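PDB 6PXS: FAD dependent oxidoreductase from Chelativorans sp. BNC1, which oxidises iminodiacetate with the help of a bound flavin-adenine dinucleotide cofactor. Local coordinates for residues 91-96 with 139-144; 231-236 with 296-301. All blocks are in the same frame, centred on the assembly; numbering follows the deposited sequence.

Contact 1. Residues 91-96 with 139-144; sequences LVLAED and LEAIHI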
loop_
_atom_site.group_PDB
_atom_site.type_symbol
_atom_site.label_atom_id
_atom_site.label_comp_id
_atom_site.label_asym_id
_atom_site.label_seq_id
_atom_site.Cartn_x
_atom_site.Cartn_y
_atom_site.Cartn_z
ATOM N N LEU A 91 13.635 27.492 12.068
ATOM C CA LEU A 91 12.946 28.773 12.000
ATOM C C LEU A 91 11.739 28.724 12.925
ATOM O O LEU A 91 10.903 27.823 12.810
ATOM C CB LEU A 91 12.498 29.091 10.570
ATOM C CG LEU A 91 13.599 29.302 9.531
ATOM C CD1 LEU A 91 12.997 29.392 8.140
ATOM C CD2 LEU A 91 14.402 30.551 9.840
ATOM N N VAL A 92 11.653 29.688 13.836
ATOM C CA VAL A 92 10.540 29.796 14.772
ATOM C C VAL A 92 9.659 30.945 14.307
ATOM O O VAL A 92 10.128 32.081 14.168
ATOM C CB VAL A 92 11.028 30.015 16.212
ATOM C CG1 VAL A 92 9.849 30.039 17.172
ATOM C CG2 VAL A 92 12.019 28.930 16.602
ATOM N N LEU A 93 8.388 30.651 14.063
ATOM C CA LEU A 93 7.437 31.617 13.539
ATOM C C LEU A 93 6.379 31.941 14.584
ATOM O O LEU A 93 6.239 31.262 15.604
ATOM C CB LEU A 93 6.768 31.086 12.264
ATOM C CG LEU A 93 7.572 31.087 10.963
ATOM C CD1 LEU A 93 8.940 30.474 11.160
ATOM C CD2 LEU A 93 6.805 30.336 9.880
ATOM N N ALA A 94 5.634 33.007 14.309
ATOM C CA ALA A 94 4.475 33.383 15.105
ATOM C C ALA A 94 3.670 34.386 14.293
ATOM O O ALA A 94 4.201 35.057 13.405
ATOM C CB ALA A 94 4.880 33.965 16.464
ATOM N N GLU A 95 2.376 34.475 14.601
ATOM C CA GLU A 95 1.496 35.324 13.805
ATOM C C GLU A 95 1.726 36.800 14.111
ATOM O O GLU A 95 2.029 37.592 13.212
ATOM C CB GLU A 95 0.036 34.935 14.041
ATOM C CG GLU A 95 -0.353 33.594 13.423
ATOM C CD GLU A 95 -0.186 33.569 11.909
ATOM O OE1 GLU A 95 -0.023 34.651 11.306
ATOM O OE2 GLU A 95 -0.216 32.465 11.324
ATOM N N ASP A 96 1.591 37.189 15.375
ATOM C CA ASP A 96 1.748 38.581 15.777
ATOM C C ASP A 96 3.139 38.810 16.350
ATOM O O ASP A 96 3.702 37.936 17.016
ATOM C CB ASP A 96 0.687 38.980 16.806
ATOM C CG ASP A 96 0.794 38.187 18.093
ATOM O OD1 ASP A 96 1.240 37.021 18.040
ATOM O OD2 ASP A 96 0.428 38.730 19.158
ATOM N N LEU A 139 6.560 36.713 6.493
ATOM C CA LEU A 139 6.729 36.085 7.797
ATOM C C LEU A 139 8.063 36.497 8.407
ATOM O O LEU A 139 9.122 36.268 7.811
ATOM C CB LEU A 139 6.648 34.563 7.675
ATOM C CG LEU A 139 5.258 33.991 7.391
ATOM C CD1 LEU A 139 5.352 32.532 6.977
ATOM C CD2 LEU A 139 4.360 34.138 8.607
ATOM N N GLU A 140 8.003 37.112 9.585
ATOM C CA GLU A 140 9.181 37.256 10.425
ATOM C C GLU A 140 9.449 35.938 11.145
ATOM O O GLU A 140 8.549 35.113 11.336
ATOM C CB GLU A 140 8.994 38.379 11.447
ATOM C CG GLU A 140 8.571 39.713 10.854
ATOM C CD GLU A 140 8.312 40.765 11.920
ATOM O OE1 GLU A 140 8.795 40.591 13.058
ATOM O OE2 GLU A 140 7.621 41.761 11.621
ATOM N N ALA A 141 10.700 35.740 11.547
ATOM C CA ALA A 141 11.082 34.477 12.161
ATOM C C ALA A 141 12.325 34.677 13.014
ATOM O O ALA A 141 12.984 35.718 12.964
ATOM C CB ALA A 141 11.326 33.399 11.099
ATOM N N ILE A 142 12.630 33.651 13.804
ATOM C CA ILE A 142 13.831 33.593 14.626
ATOM C C ILE A 142 14.650 32.404 14.149
ATOM O O ILE A 142 14.144 31.276 14.100
ATOM C CB ILE A 142 13.492 33.464 16.122
ATOM C CG1 ILE A 142 12.643 34.655 16.574
ATOM C CG2 ILE A 142 14.768 33.365 16.950
ATOM C CD1 ILE A 142 12.048 34.492 17.954
ATOM N N HIS A 143 15.907 32.653 13.799
ATOM C CA HIS A 143 16.771 31.638 13.211
ATOM C C HIS A 143 17.630 31.007 14.300
ATOM O O HIS A 143 18.371 31.710 14.997
ATOM C CB HIS A 143 17.646 32.250 12.119
ATOM C CG HIS A 143 18.434 31.242 11.343
ATOM N ND1 HIS A 143 19.772 31.006 11.571
ATOM C CD2 HIS A 143 18.071 30.409 10.339
ATOM C CE1 HIS A 143 20.200 30.071 10.743
ATOM N NE2 HIS A 143 19.187 29.692 9.985
ATOM N N ILE A 144 17.527 29.690 14.442
ATOM C CA ILE A 144 18.336 28.929 15.393
ATOM C C ILE A 144 19.214 27.969 14.597
ATOM O O ILE A 144 18.772 26.856 14.279
ATOM C CB ILE A 144 17.462 28.163 16.399
ATOM C CG1 ILE A 144 16.502 29.116 17.114
ATOM C CG2 ILE A 144 18.337 27.439 17.415
ATOM C CD1 ILE A 144 15.552 28.422 18.070
#
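L93 sits against both A141 and L139, with its two methyl groups divided between them: CD1 lies 3.8 Å from A141 CB, and L93 CD2 meets L139 CD1 at 3.9 Å, the two leucine side chains crossing at about a right angle. These contacts lie on one face of an antiparallel strand pair, 90-93 beside 141-144, with L139 just before the second strand. The pair forms the two central strands of a four-stranded mixed sheet, with 121-123 at the edge beside 141-144 and 242-244 at the edge beside 90-93. L91 and H143 share a face of the sheet with L93 and A141, and A128 and L131 of helix 127-131 pack onto it. On the other face V92 CB lies 4.2 Å from I142 CB, and V92 CG2, anti to the carbonyl carbon, touches I144 CD1 at 3.9 Å. L100 and I103 of helix 97-111 cover this face, so the pair is buried between two helices.

Between the faces, the backbones of V92 and I142 bond reciprocally. V92 N donates to I142 O at 3.0 Å and 164°. The return bond from I142 N to V92 O is also 3.0 Å but more bent, at 151°, and uses an oxygen lone pair in the carbonyl plane. Farther out, the partly exposed E140 makes a weak, long ion pair with R122 on strand 121-123. H143, its CG anti to the backbone N (chi1 -172°), presents its ring edge to L91: the CD2 methyl of L91 lies in the ring plane, 3.7 Å from H143 CD2.

Contact 2. Residues 231-236 with 296-301; sequences HLPGVA and DATHIE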
loop_
_atom_site.group_PDB
_atom_site.type_symbol
_atom_site.label_atom_id
_atom_site.label_comp_id
_atom_site.label_asym_id
_atom_site.label_seq_id
_atom_site.Cartn_x
_atom_site.Cartn_y
_atom_site.Cartn_z
ATOM N N HIS A 231 6.073 15.493 -1.229
ATOM C CA HIS A 231 7.155 15.294 -2.182
ATOM C C HIS A 231 7.169 16.454 -3.164
ATOM O O HIS A 231 6.142 16.765 -3.774
ATOM C CB HIS A 231 6.990 13.962 -2.924
ATOM C CG HIS A 231 8.059 13.694 -3.936
ATOM N ND1 HIS A 231 9.387 13.549 -3.597
ATOM C CD2 HIS A 231 7.993 13.535 -5.280
ATOM C CE1 HIS A 231 10.094 13.316 -4.688
ATOM N NE2 HIS A 231 9.273 13.303 -5.723
ATOM N N LEU A 232 8.332 17.094 -3.309
ATOM C CA LEU A 232 8.519 18.227 -4.214
ATOM C C LEU A 232 9.360 17.776 -5.403
ATOM O O LEU A 232 10.586 17.960 -5.403
ATOM C CB LEU A 232 9.191 19.396 -3.490
ATOM C CG LEU A 232 8.342 20.228 -2.523
ATOM C CD1 LEU A 232 7.192 20.898 -3.262
ATOM C CD2 LEU A 232 7.826 19.379 -1.372
ATOM N N PRO A 233 8.751 17.196 -6.453
ATOM C CA PRO A 233 9.552 16.587 -7.527
ATOM C C PRO A 233 10.602 17.519 -8.114
ATOM O O PRO A 233 10.279 18.582 -8.652
ATOM C CB PRO A 233 8.501 16.200 -8.577
ATOM C CG PRO A 233 7.296 17.009 -8.246
ATOM C CD PRO A 233 7.313 17.167 -6.762
ATOM N N GLY A 234 11.868 17.119 -8.005
ATOM C CA GLY A 234 12.951 17.883 -8.592
ATOM C C GLY A 234 13.361 19.110 -7.813
ATOM O O GLY A 234 13.776 20.104 -8.417
ATOM N N VAL A 235 13.269 19.070 -6.486
ATOM C CA VAL A 235 13.568 20.214 -5.633
ATOM C C VAL A 235 14.619 19.797 -4.617
ATOM O O VAL A 235 14.440 18.805 -3.901
ATOM C CB VAL A 235 12.301 20.732 -4.927
ATOM C CG1 VAL A 235 12.638 21.898 -4.008
ATOM C CG2 VAL A 235 11.258 21.134 -5.956
ATOM N N ALA A 236 15.710 20.558 -4.551
ATOM C CA ALA A 236 16.787 20.288 -3.604
ATOM C C ALA A 236 16.388 20.821 -2.232
ATOM O O ALA A 236 16.263 22.035 -2.040
ATOM C CB ALA A 236 18.088 20.922 -4.087
ATOM N N ASP A 296 0.888 22.605 -4.491
ATOM C CA ASP A 296 0.951 21.635 -5.577
ATOM C C ASP A 296 2.068 20.618 -5.379
ATOM O O ASP A 296 2.646 20.129 -6.356
ATOM C CB ASP A 296 1.108 22.355 -6.915
ATOM C CG ASP A 296 -0.191 22.978 -7.392
ATOM O OD1 ASP A 296 -1.261 22.373 -7.160
ATOM O OD2 ASP A 296 -0.144 24.072 -7.995
ATOM N N ALA A 297 2.384 20.289 -4.132
ATOM C CA ALA A 297 3.304 19.205 -3.830
ATOM C C ALA A 297 2.540 17.892 -3.741
ATOM O O ALA A 297 1.356 17.861 -3.395
ATOM C CB ALA A 297 4.046 19.466 -2.518
ATOM N N THR A 298 3.228 16.801 -4.059
ATOM C CA THR A 298 2.596 15.492 -4.011
ATOM C C THR A 298 2.420 15.040 -2.567
ATOM O O THR A 298 3.280 15.272 -1.714
ATOM C CB THR A 298 3.430 14.465 -4.779
ATOM O OG1 THR A 298 3.660 14.930 -6.114
ATOM C CG2 THR A 298 2.718 13.123 -4.835
ATOM N N HIS A 299 1.288 14.399 -2.296
ATOM C CA HIS A 299 1.028 13.755 -1.014
ATOM C C HIS A 299 1.281 12.263 -1.197
ATOM O O HIS A 299 0.494 11.569 -1.847
ATOM C CB HIS A 299 -0.401 14.029 -0.551
ATOM C CG HIS A 299 -0.726 13.457 0.793
ATOM N ND1 HIS A 299 -1.960 13.607 1.383
ATOM C CD2 HIS A 299 0.022 12.737 1.662
ATOM C CE1 HIS A 299 -1.962 13.001 2.557
ATOM N NE2 HIS A 299 -0.771 12.466 2.751
ATOM N N ILE A 300 2.380 11.775 -0.627
ATOM C CA ILE A 300 2.797 10.396 -0.861
ATOM C C ILE A 300 2.215 9.448 0.182
ATOM O O ILE A 300 1.830 8.324 -0.149
ATOM C CB ILE A 300 4.339 10.301 -0.915
ATOM C CG1 ILE A 300 4.985 10.947 0.315
ATOM C CG2 ILE A 300 4.864 10.958 -2.183
ATOM C CD1 ILE A 300 6.497 10.821 0.342
ATOM N N GLU A 301 2.131 9.867 1.442
ATOM C CA GLU A 301 1.570 9.007 2.476
ATOM C C GLU A 301 1.214 9.846 3.694
ATOM O O GLU A 301 1.571 11.022 3.796
ATOM C CB GLU A 301 2.541 7.885 2.865
ATOM C CG GLU A 301 3.894 8.363 3.378
ATOM C CD GLU A 301 4.652 7.278 4.125
ATOM O OE1 GLU A 301 4.001 6.347 4.645
ATOM O OE2 GLU A 301 5.899 7.354 4.190
#
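H231 and T298 satisfy one another's backbone polar groups as an antiparallel hydrogen-bonded pair. H231 N donates to T298 O at 2.8 Å with an N-H...O angle of 141°, the donor lying somewhat off the carbonyl plane; T298 N answers to H231 O at 2.9 Å and 147°, this time within the plane. Both side chains leave the same face of the sheet, their CB atoms 4.0 Å apart, and I300 CG2 reaches H231 CB at 3.8 Å. The H231 ring swings back over its own segment, with P233 N 3.8 Å above one face, offset toward the rim.

The T298 hydroxyl is satisfied from outside: R274 of the second subunit bonds to OG1 through its NE, and another nitrogen of that arginine, NH2, takes D296 O. H299 has polar partners at both ring nitrogens. NE2 makes a weak bond to E301 O, which lies in the ring plane at 2.9 Å, and is also bonded to T302 OG1; ND1 has a weak bond to Q280 of the second subunit. The H299 backbone also bonds to that subunit, while I300 and E301 bond to the H229 backbone.

On the loop side, L232 turns its CD1 methyl onto A297 CB. The chain then reverses through a type II turn from L232 to V235, with G234 at the positive phi (78°) that glycine favours, while S257 bonds to the L232 backbone and to V235 O. Such pairing, with the last residue of strand 220-231 meeting the first of its antiparallel neighbour 298-310, is typical of the end of an antiparallel sheet.

Overall arrangement
Contact 1 comes first along the chain and is complete before contact 2 begins. Their centres are 24 Å apart, and their nearest atoms, about 13 Å apart, do not touch. They belong to different sheets: contact 1 to the mixed sheet of strands 121-123, 141-144, 90-93 and 242-244, contact 2 to the end of the antiparallel sheet holding 220-231 and 298-310. The chain itself joins the two, since after the turn at 231-236 it runs into strand 242-244, which pairs with 90-93. Contact 1 is buried, with the side chain of V92 about 14 Å from the bound FAD, whereas contact 2 lies at the surface, where the second subunit docks.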